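Local coordinates for protein exopolyphosphatase (Cytophaga hutchinsonii, PDB 3MDQ) that probably hydrolyses inorganic polyphosphate from the chain end, releasing orthophosphate, as a Ppx/GppA-family exopolyphosphatase of the actin-like ATPase clan, at residues A[17-28]-A[300-308]; A[217-225]-A[237-247]. All coordinates share one frame; numbering follows the deposited sequence. Where two conformers were deposited one is given.

Contact 1: A[17-28]-A[300-308]; sequences HLLITDIVNDRP and KEGVLYTML. With GOL (glycerol), chain J.
Pro28 CG comes obliquely at the Tyr305 ring, 3.4 Å from the hydroxyl OH, the two side chains crossing at about a right angle, while glycerol O3 sits at the ring's edge and in its plane. The His17 imidazole, at the opposite end of the contact, is met obliquely by Lys300, whose CD lies 3.7 Å from His17 CB. Between these ends the strand 17-24 and the helix 300-308 run roughly parallel, at 33°, and hold each other by aliphatic contacts. Leu19 CD2 approaches Leu304 CD2 at 4.1 Å. Thr21 and Leu304 point at each other tip to tip, with OG1 of Thr21 3.4 Å from CD2 of Leu304. Farther along, Ile23 CG1 packs on Leu308 CD2 at 3.8 Å, and Leu308 CD1 also reaches Pro28 CG, just past the type I' turn of the hairpin. A glycerol, most likely picked up from the crystallisation medium, bridges the two sides: its O2 hydrogen-bonds Thr21 OG1, its O3 lies at an unusually short, and so doubtful, hydrogen-bond distance from Tyr305 OH, and its O1 donates weakly to Glu301 OE2. Thr30 and Tyr297 bind it too. The Glu301 carboxylate is bent back at chi2 (84°) toward Lys300, whose NZ forms a salt bridge to OE2 of Glu301 at 3.0 Å on the syn lone pair; OE1 accepts from Ser298 N. Replacing Glu301 by an alanine would probably leave the Lys300 ammonium without its carboxylate mate and Ser298 N without its acceptor. The direct join is thus apolar: it fastens the helix near the chain's C-terminus to the N-terminal sheet, while its polar groups look elsewhere, to the glycerol, to Ser298 N, to a sulfate beside His17, and to each other in the Lys300-Glu301 pair.

Contact 2: A[217-225]-A[237-247]; sequences LAEMNIQHH and YLLSLPDFNRL
Asn221 OD1 is gripped by two nitrogens of Arg246, NH1 at 3.1 Å and NH2 at 3.0 Å, end-on and in the guanidinium plane. NH2 comes in the carbonyl plane on a lone pair, whereas NH1 lies nearly in line with the C=O. Amide and guanidinium are almost coplanar. The other end of the amide gives both its hydrogens away: ND2 of Asn221 donates to Asp243 OD2 at 2.9 Å, from above the carboxylate plane, and to Tyr237 OH. That hydroxyl is also bonded to Glu227. Asn221 extends from helix 212-225 into the angle between strand 236-240 and helix 241-253, its CG swung opposite the backbone nitrogen (chi1 -156°), and Leu239 CD1 packs against its CG. In one of its two modelled conformers, His225 NE2 also reaches Asp243 OD2 from the same face, at a short 2.6 Å, a bond to be read with care, while OD1 of Asp243 pairs with Arg246 NH1 in a salt bridge. The His224 ring lies flat on the guanidinium of Arg246, centres 3.6 Å apart and planes at 4°, and Arg246 CD adds a CH-pi contact over the same ring. Beside this polar cluster the packing is apolar. Tyr237 is met obliquely by Ala218 CB and by Ile222 CG1, the latter 3.5 Å from Tyr237 CE1; on the far side of Asn221, Leu247 wedges between Leu217 and Met220, with its CD2 3.7 Å from Met220 CB. Ser240 caps helix 241-253 at its N-terminus through OG, which accepts from Asp243 N. Asn221 is buried, and its amide flip is fixed by donors at one end and acceptors at the other; Asp243 likely offsets the positive charge of Arg246, so helix segments 217-225 and 241-247, crossing at 100°, are tied by a directed polar network.

How the contacts relate
Contact 1 and contact 2 lie about 29 Å apart between centres, with about 10 Å between their nearest atoms, and do not touch. Both segments of contact 2 fall within the 271 residues that separate the two sides of contact 1; contact 2 is local, closing over a short loop. Their strands come from different mixed sheets: 15-24 and 27-37 from the five-stranded one, 236-240 from the edge of the six-stranded one. Helix 299-309 follows strand 291-295 of that second sheet, so contact 1 carries the chain's end back to the first, joining the two halves expected of an actin-like ATPase fold, whereas contact 2 packs within the second half.

Contact 1: A[17-28]-A[300-308]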
loop_
_atom_site.group_PDB
_atom_site.type_symbol
_atom_site.label_atom_id
_atom_site.label_comp_id
_atom_site.label_asym_id
_atom_site.label_seq_id
_atom_site.Cartn_x
_atom_site.Cartn_y
_atom_site.Cartn_z
ATOM N N HIS A 17 1.074 -10.069 -0.791
ATOM C CA HIS A 17 0.180 -10.247 -1.945
ATOM C C HIS A 17 0.816 -11.114 -2.982
ATOM O O HIS A 17 2.038 -11.024 -3.227
ATOM C CB HIS A 17 -0.126 -8.891 -2.592
ATOM C CG HIS A 17 -0.836 -7.948 -1.682
ATOM N ND1 HIS A 17 -2.211 -7.897 -1.597
ATOM C CD2 HIS A 17 -0.364 -7.054 -0.780
ATOM C CE1 HIS A 17 -2.553 -6.991 -0.686
ATOM N NE2 HIS A 17 -1.456 -6.464 -0.180
ATOM N N LEU A 18 -0.010 -11.915 -3.656
ATOM C CA LEU A 18 0.392 -12.747 -4.760
ATOM C C LEU A 18 -0.529 -12.448 -5.945
ATOM O O LEU A 18 -1.723 -12.590 -5.844
ATOM C CB LEU A 18 0.280 -14.243 -4.433
ATOM C CG LEU A 18 0.511 -15.219 -5.589
ATOM C CD1 LEU A 18 1.946 -15.161 -6.209
ATOM C CD2 LEU A 18 0.218 -16.657 -5.083
ATOM N N LEU A 19 0.075 -12.037 -7.051
ATOM C CA LEU A 19 -0.628 -11.809 -8.301
ATOM C C LEU A 19 -0.050 -12.702 -9.395
ATOM O O LEU A 19 1.152 -12.656 -9.660
ATOM C CB LEU A 19 -0.468 -10.360 -8.730
ATOM C CG LEU A 19 -1.141 -9.942 -10.044
ATOM C CD1 LEU A 19 -2.633 -9.951 -9.902
ATOM C CD2 LEU A 19 -0.669 -8.495 -10.436
ATOM N N ILE A 20 -0.889 -13.509 -10.041
ATOM C CA ILE A 20 -0.472 -14.330 -11.148
ATOM C C ILE A 20 -1.306 -13.934 -12.347
ATOM O O ILE A 20 -2.536 -13.881 -12.244
ATOM C CB ILE A 20 -0.615 -15.841 -10.888
ATOM C CG1 ILE A 20 0.228 -16.252 -9.696
ATOM C CG2 ILE A 20 -0.183 -16.648 -12.171
ATOM C CD1 ILE A 20 0.029 -17.718 -9.192
ATOM N N THR A 21 -0.618 -13.625 -13.454
ATOM C CA THR A 21 -1.230 -13.060 -14.662
ATOM C C THR A 21 -0.829 -13.887 -15.869
ATOM O O THR A 21 0.325 -14.288 -15.996
ATOM C CB THR A 21 -0.747 -11.595 -14.860
ATOM O OG1 THR A 21 -0.965 -10.830 -13.661
ATOM C CG2 THR A 21 -1.470 -10.899 -16.052
ATOM N N ASP A 22 -1.796 -14.168 -16.745
ATOM C CA ASP A 22 -1.511 -14.819 -18.022
ATOM C C ASP A 22 -1.518 -13.683 -19.029
ATOM O O ASP A 22 -2.266 -12.725 -18.898
ATOM C CB ASP A 22 -2.565 -15.884 -18.361
ATOM C CG ASP A 22 -2.010 -17.027 -19.230
ATOM O OD1 ASP A 22 -0.792 -17.052 -19.533
ATOM O OD2 ASP A 22 -2.801 -17.915 -19.614
ATOM N N ILE A 23 -0.657 -13.754 -20.020
ATOM C CA ILE A 23 -0.594 -12.665 -20.970
ATOM C C ILE A 23 -0.744 -13.262 -22.354
ATOM O O ILE A 23 0.224 -13.735 -22.920
ATOM C CB ILE A 23 0.714 -11.845 -20.825
ATOM C CG1 ILE A 23 0.664 -10.956 -19.562
ATOM C CG2 ILE A 23 0.907 -10.953 -22.028
ATOM C CD1 ILE A 23 0.911 -11.683 -18.231
ATOM N N VAL A 24 -1.976 -13.229 -22.870
ATOM C CA VAL A 24 -2.352 -13.853 -24.154
ATOM C C VAL A 24 -2.886 -12.832 -25.166
ATOM O O VAL A 24 -3.790 -12.034 -24.851
ATOM C CB VAL A 24 -3.438 -14.917 -23.943
ATOM C CG1 VAL A 24 -3.573 -15.800 -25.202
ATOM C CG2 VAL A 24 -3.123 -15.762 -22.716
ATOM N N ASN A 25 -2.352 -12.902 -26.391
ATOM C CA ASN A 25 -2.581 -11.876 -27.411
ATOM C C ASN A 25 -2.183 -10.495 -26.868
ATOM O O ASN A 25 -2.888 -9.507 -27.080
ATOM C CB ASN A 25 -4.042 -11.890 -27.883
ATOM N N ASP A 26 -1.060 -10.459 -26.146
ATOM C CA ASP A 26 -0.558 -9.251 -25.472
ATOM C C ASP A 26 -1.582 -8.555 -24.556
ATOM O O ASP A 26 -1.472 -7.361 -24.305
ATOM C CB ASP A 26 -0.004 -8.252 -26.502
ATOM N N ARG A 27 -2.555 -9.306 -24.043
ATOM C CA ARG A 27 -3.523 -8.787 -23.079
ATOM C C ARG A 27 -3.321 -9.555 -21.753
ATOM O O ARG A 27 -3.409 -10.770 -21.742
ATOM C CB ARG A 27 -4.937 -9.016 -23.620
ATOM N N PRO A 28 -2.982 -8.863 -20.644
ATOM C CA PRO A 28 -2.896 -9.621 -19.378
ATOM C C PRO A 28 -4.267 -9.948 -18.801
ATOM O O PRO A 28 -5.184 -9.145 -18.893
ATOM C CB PRO A 28 -2.139 -8.682 -18.429
ATOM C CG PRO A 28 -2.214 -7.357 -19.053
ATOM C CD PRO A 28 -2.382 -7.526 -20.524
ATOM N N LYS A 300 2.201 -4.359 -6.817
ATOM C CA LYS A 300 2.296 -5.627 -7.546
ATOM C C LYS A 300 1.936 -5.456 -9.033
ATOM O O LYS A 300 2.586 -6.020 -9.915
ATOM C CB LYS A 300 1.451 -6.718 -6.877
ATOM C CG LYS A 300 -0.046 -6.524 -6.898
ATOM C CD LYS A 300 -0.812 -7.385 -5.856
ATOM C CE LYS A 300 -2.392 -7.258 -5.983
ATOM N NZ LYS A 300 -2.778 -5.873 -5.757
ATOM N N GLU A 301 0.917 -4.642 -9.293
ATOM C CA GLU A 301 0.561 -4.318 -10.662
ATOM C C GLU A 301 1.613 -3.447 -11.345
ATOM O O GLU A 301 1.894 -3.619 -12.515
ATOM C CB GLU A 301 -0.801 -3.660 -10.782
ATOM C CG GLU A 301 -1.969 -4.606 -10.492
ATOM C CD GLU A 301 -2.321 -4.778 -9.042
ATOM O OE1 GLU A 301 -1.844 -4.024 -8.152
ATOM O OE2 GLU A 301 -3.138 -5.726 -8.764
ATOM N N GLY A 302 2.206 -2.514 -10.611
ATOM C CA GLY A 302 3.284 -1.753 -11.186
ATOM C C GLY A 302 4.473 -2.576 -11.584
ATOM O O GLY A 302 5.106 -2.305 -12.600
ATOM N N VAL A 303 4.797 -3.573 -10.771
ATOM C CA VAL A 303 5.857 -4.532 -11.110
ATOM C C VAL A 303 5.510 -5.287 -12.405
ATOM O O VAL A 303 6.331 -5.388 -13.336
ATOM C CB VAL A 303 6.131 -5.482 -9.922
ATOM C CG1 VAL A 303 6.986 -6.675 -10.346
ATOM C CG2 VAL A 303 6.768 -4.720 -8.754
ATOM N N LEU A 304 4.286 -5.831 -12.462
ATOM C CA LEU A 304 3.806 -6.546 -13.647
ATOM C C LEU A 304 3.921 -5.686 -14.884
ATOM O O LEU A 304 4.485 -6.125 -15.892
ATOM C CB LEU A 304 2.371 -6.998 -13.440
ATOM C CG LEU A 304 1.648 -7.547 -14.663
ATOM C CD1 LEU A 304 2.269 -8.851 -15.169
ATOM C CD2 LEU A 304 0.148 -7.704 -14.353
ATOM N N TYR A 305 3.414 -4.452 -14.810
ATOM C CA TYR A 305 3.366 -3.649 -16.035
ATOM C C TYR A 305 4.752 -3.125 -16.431
ATOM O O TYR A 305 5.032 -2.954 -17.612
ATOM C CB TYR A 305 2.313 -2.556 -15.940
ATOM C CG TYR A 305 0.931 -3.108 -16.182
ATOM C CD1 TYR A 305 0.491 -3.334 -17.477
ATOM C CD2 TYR A 305 0.089 -3.463 -15.148
ATOM C CE1 TYR A 305 -0.767 -3.879 -17.733
ATOM C CE2 TYR A 305 -1.180 -4.058 -15.417
ATOM C CZ TYR A 305 -1.578 -4.235 -16.703
ATOM O OH TYR A 305 -2.828 -4.786 -16.965
ATOM N N THR A 306 5.629 -2.935 -15.458
ATOM C CA THR A 306 7.029 -2.596 -15.723
ATOM C C THR A 306 7.680 -3.739 -16.484
ATOM O O THR A 306 8.357 -3.537 -17.492
ATOM C CB THR A 306 7.776 -2.232 -14.415
ATOM O OG1 THR A 306 7.169 -1.065 -13.874
ATOM C CG2 THR A 306 9.237 -1.951 -14.651
HETATM N N MSE A 307 7.405 -4.972 -16.048
HETATM C CA MSE A 307 7.905 -6.182 -16.743
HETATM C C MSE A 307 7.350 -6.259 -18.172
HETATM O O MSE A 307 8.092 -6.544 -19.098
HETATM C CB MSE A 307 7.552 -7.452 -15.959
HETATM C CG MSE A 307 8.373 -7.581 -14.696
HETATM SE SE MSE A 307 7.663 -8.996 -13.519
HETATM C CE MSE A 307 8.310 -10.511 -14.632
ATOM N N LEU A 308 6.057 -6.045 -18.336
ATOM C CA LEU A 308 5.432 -6.094 -19.649
ATOM C C LEU A 308 5.961 -4.977 -20.561
ATOM O O LEU A 308 6.050 -5.163 -21.791
ATOM C CB LEU A 308 3.898 -6.016 -19.549
ATOM C CG LEU A 308 3.199 -7.195 -18.823
ATOM C CD1 LEU A 308 1.701 -6.983 -18.704
ATOM C CD2 LEU A 308 3.547 -8.516 -19.542
HETATM C C1 GOL J . -4.707 -6.994 -12.385
HETATM O O1 GOL J . -4.476 -6.959 -10.957
HETATM C C2 GOL J . -3.565 -7.514 -13.304
HETATM O O2 GOL J . -3.406 -8.946 -13.336
HETATM C C3 GOL J . -3.843 -7.267 -14.796
HETATM O O3 GOL J . -4.093 -5.933 -15.146
#

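Contact 2: A[217-225]-A[237-247]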
loop_
_atom_site.group_PDB
_atom_site.type_symbol
_atom_site.label_atom_id
_atom_site.label_comp_id
_atom_site.label_asym_id
_atom_site.label_seq_id
_atom_site.Cartn_x
_atom_site.Cartn_y
_atom_site.Cartn_z
ATOM N N LEU A 217 -11.674 1.946 2.459
ATOM C CA LEU A 217 -12.531 3.118 2.432
ATOM C C LEU A 217 -13.539 2.997 1.287
ATOM O O LEU A 217 -14.725 3.286 1.464
ATOM C CB LEU A 217 -11.748 4.431 2.317
ATOM C CG LEU A 217 -10.796 4.717 3.499
ATOM C CD1 LEU A 217 -9.954 5.959 3.188
ATOM C CD2 LEU A 217 -11.636 4.853 4.804
ATOM N N ALA A 218 -13.061 2.581 0.120
ATOM C CA ALA A 218 -13.949 2.371 -0.998
ATOM C C ALA A 218 -15.021 1.330 -0.670
ATOM O O ALA A 218 -16.212 1.550 -0.926
ATOM C CB ALA A 218 -13.169 1.978 -2.246
ATOM N N GLU A 219 -14.609 0.195 -0.113
ATOM C CA GLU A 219 -15.551 -0.866 0.190
ATOM C C GLU A 219 -16.590 -0.416 1.219
ATOM O O GLU A 219 -17.757 -0.723 1.074
ATOM C CB GLU A 219 -14.826 -2.138 0.649
ATOM C CG GLU A 219 -14.095 -2.862 -0.488
ATOM C CD GLU A 219 -13.261 -4.063 -0.026
ATOM O OE1 GLU A 219 -13.087 -4.266 1.186
ATOM O OE2 GLU A 219 -12.771 -4.806 -0.897
HETATM N N MSE A 220 -16.163 0.353 2.225
HETATM C CA MSE A 220 -17.092 0.901 3.231
HETATM C C MSE A 220 -18.088 1.828 2.575
HETATM O O MSE A 220 -19.251 1.817 2.916
HETATM C CB MSE A 220 -16.338 1.649 4.335
HETATM C CG MSE A 220 -15.585 0.766 5.264
HETATM SE SE MSE A 220 -14.470 1.641 6.542
HETATM C CE MSE A 220 -15.880 2.260 7.720
ATOM N N ASN A 221 -17.634 2.644 1.621
ATOM C CA ASN A 221 -18.510 3.595 0.993
ATOM C C ASN A 221 -19.533 2.909 0.092
ATOM O O ASN A 221 -20.684 3.337 -0.008
ATOM C CB ASN A 221 -17.721 4.594 0.175
ATOM C CG ASN A 221 -18.473 5.913 -0.010
ATOM O OD1 ASN A 221 -18.924 6.512 0.975
ATOM N ND2 ASN A 221 -18.644 6.330 -1.272
ATOM N N ILE A 222 -19.081 1.869 -0.586
ATOM C CA ILE A 222 -19.959 1.048 -1.419
ATOM C C ILE A 222 -21.084 0.453 -0.576
ATOM O O ILE A 222 -22.251 0.515 -0.939
ATOM C CB ILE A 222 -19.136 -0.029 -2.156
ATOM C CG1 ILE A 222 -18.325 0.619 -3.288
ATOM C CG2 ILE A 222 -20.017 -1.170 -2.705
ATOM C CD1 ILE A 222 -17.175 -0.279 -3.763
ATOM N N GLN A 223 -20.719 -0.082 0.572
ATOM C CA GLN A 223 -21.703 -0.684 1.472
ATOM C C GLN A 223 -22.643 0.382 2.005
ATOM O O GLN A 223 -23.861 0.178 2.024
ATOM C CB GLN A 223 -21.012 -1.424 2.618
ATOM C CG GLN A 223 -21.929 -2.284 3.493
ATOM C CD GLN A 223 -22.796 -3.271 2.681
ATOM O OE1 GLN A 223 -22.313 -4.284 2.159
ATOM N NE2 GLN A 223 -24.091 -2.966 2.582
ATOM N N HIS A 224 -22.111 1.538 2.390
ATOM C CA HIS A 224 -22.954 2.598 2.924
ATOM C C HIS A 224 -23.976 3.095 1.909
ATOM O O HIS A 224 -25.118 3.374 2.284
ATOM C CB HIS A 224 -22.098 3.766 3.416
ATOM C CG HIS A 224 -22.898 4.880 4.008
ATOM N ND1 HIS A 224 -23.194 6.023 3.306
ATOM C CD2 HIS A 224 -23.475 5.015 5.221
ATOM C CE1 HIS A 224 -23.923 6.822 4.065
ATOM N NE2 HIS A 224 -24.093 6.240 5.236
ATOM N N HIS A 225 -23.580 3.215 0.645
ATOM C CA HIS A 225 -24.485 3.678 -0.406
ATOM C C HIS A 225 -25.267 2.545 -1.085
ATOM O O HIS A 225 -26.044 2.807 -2.010
ATOM C CB HIS A 225 -23.731 4.472 -1.467
ATOM C CG HIS A 225 -23.238 5.797 -0.985
ATOM N ND1 HIS A 225 -24.033 6.664 -0.256
ATOM C CD2 HIS A 225 -22.040 6.415 -1.149
ATOM C CE1 HIS A 225 -23.332 7.749 0.029
ATOM N NE2 HIS A 225 -22.124 7.625 -0.503
ATOM N N TYR A 237 -12.136 3.905 -8.253
ATOM C CA TYR A 237 -13.388 4.224 -7.565
ATOM C C TYR A 237 -13.286 5.622 -7.044
ATOM O O TYR A 237 -12.332 5.933 -6.302
ATOM C CB TYR A 237 -13.613 3.229 -6.405
ATOM C CG TYR A 237 -14.839 3.516 -5.601
ATOM C CD1 TYR A 237 -16.060 3.020 -5.995
ATOM C CD2 TYR A 237 -14.781 4.344 -4.494
ATOM C CE1 TYR A 237 -17.233 3.312 -5.253
ATOM C CE2 TYR A 237 -15.936 4.665 -3.776
ATOM C CZ TYR A 237 -17.152 4.114 -4.161
ATOM O OH TYR A 237 -18.307 4.432 -3.449
ATOM N N LEU A 238 -14.227 6.496 -7.381
ATOM C CA LEU A 238 -14.129 7.857 -6.897
ATOM C C LEU A 238 -14.956 8.049 -5.633
ATOM O O LEU A 238 -16.170 7.782 -5.583
ATOM C CB LEU A 238 -14.547 8.857 -7.947
ATOM C CG LEU A 238 -14.534 10.336 -7.496
ATOM C CD1 LEU A 238 -14.293 11.199 -8.707
ATOM C CD2 LEU A 238 -15.813 10.788 -6.764
ATOM N N LEU A 239 -14.259 8.533 -4.627
ATOM C CA LEU A 239 -14.799 8.820 -3.298
ATOM C C LEU A 239 -14.949 10.326 -3.182
ATOM O O LEU A 239 -13.963 11.064 -3.260
ATOM C CB LEU A 239 -13.827 8.298 -2.212
ATOM C CG LEU A 239 -14.175 8.351 -0.753
ATOM C CD1 LEU A 239 -15.371 7.423 -0.446
ATOM C CD2 LEU A 239 -12.927 7.938 0.035
ATOM N N SER A 240 -16.159 10.817 -2.983
ATOM C CA SER A 240 -16.310 12.258 -2.806
ATOM C C SER A 240 -15.704 12.732 -1.484
ATOM O O SER A 240 -15.590 11.943 -0.548
ATOM C CB SER A 240 -17.763 12.679 -2.882
ATOM O OG SER A 240 -18.485 12.275 -1.714
ATOM N N LEU A 241 -15.427 14.033 -1.389
ATOM C CA LEU A 241 -14.953 14.570 -0.083
ATOM C C LEU A 241 -15.990 14.436 1.036
ATOM O O LEU A 241 -15.620 14.060 2.156
ATOM C CB LEU A 241 -14.430 15.977 -0.177
ATOM C CG LEU A 241 -13.213 16.033 -1.078
ATOM C CD1 LEU A 241 -12.646 17.443 -1.063
ATOM C CD2 LEU A 241 -12.095 15.024 -0.781
ATOM N N PRO A 242 -17.269 14.704 0.762
ATOM C CA PRO A 242 -18.259 14.400 1.815
ATOM C C PRO A 242 -18.262 12.952 2.282
ATOM O O PRO A 242 -18.416 12.676 3.489
ATOM C CB PRO A 242 -19.577 14.795 1.180
ATOM C CG PRO A 242 -19.216 15.883 0.281
ATOM C CD PRO A 242 -17.886 15.470 -0.338
ATOM N N ASP A 243 -18.107 12.006 1.346
ATOM C CA ASP A 243 -18.032 10.618 1.724
ATOM C C ASP A 243 -16.777 10.326 2.564
ATOM O O ASP A 243 -16.854 9.612 3.561
ATOM C CB ASP A 243 -18.188 9.711 0.501
ATOM C CG ASP A 243 -19.686 9.529 0.079
ATOM O OD1 ASP A 243 -20.636 9.905 0.818
ATOM O OD2 ASP A 243 -19.954 8.942 -0.937
ATOM N N PHE A 244 -15.646 10.904 2.175
ATOM C CA PHE A 244 -14.413 10.769 2.953
ATOM C C PHE A 244 -14.621 11.330 4.344
ATOM O O PHE A 244 -14.219 10.707 5.350
ATOM C CB PHE A 244 -13.207 11.486 2.314
ATOM C CG PHE A 244 -12.000 11.434 3.182
ATOM C CD1 PHE A 244 -11.302 10.244 3.332
ATOM C CD2 PHE A 244 -11.640 12.536 3.936
ATOM C CE1 PHE A 244 -10.206 10.190 4.171
ATOM C CE2 PHE A 244 -10.554 12.463 4.812
ATOM C CZ PHE A 244 -9.865 11.294 4.914
ATOM N N ASN A 245 -15.229 12.495 4.442
ATOM C CA ASN A 245 -15.403 13.068 5.785
ATOM C C ASN A 245 -16.370 12.278 6.673
ATOM O O ASN A 245 -16.194 12.236 7.897
ATOM C CB ASN A 245 -15.745 14.551 5.679
ATOM C CG ASN A 245 -14.528 15.405 5.319
ATOM O OD1 ASN A 245 -13.423 15.269 5.908
ATOM N ND2 ASN A 245 -14.716 16.296 4.362
ATOM N N ARG A 246 -17.369 11.619 6.092
ATOM C CA ARG A 246 -18.212 10.713 6.864
ATOM C C ARG A 246 -17.402 9.540 7.395
ATOM O O ARG A 246 -17.513 9.186 8.588
ATOM C CB ARG A 246 -19.387 10.181 6.031
ATOM C CG ARG A 246 -20.414 9.360 6.832
ATOM C CD ARG A 246 -21.313 8.505 5.932
ATOM N NE ARG A 246 -20.623 7.308 5.429
ATOM C CZ ARG A 246 -20.136 7.146 4.194
ATOM N NH1 ARG A 246 -20.265 8.072 3.250
ATOM N NH2 ARG A 246 -19.532 6.011 3.889
ATOM N N LEU A 247 -16.567 8.967 6.535
ATOM C CA LEU A 247 -15.754 7.838 6.946
ATOM C C LEU A 247 -14.743 8.265 7.983
ATOM O O LEU A 247 -14.489 7.517 8.932
ATOM C CB LEU A 247 -15.023 7.254 5.733
ATOM C CG LEU A 247 -15.909 6.561 4.693
ATOM C CD1 LEU A 247 -15.186 6.371 3.312
ATOM C CD2 LEU A 247 -16.427 5.226 5.306
#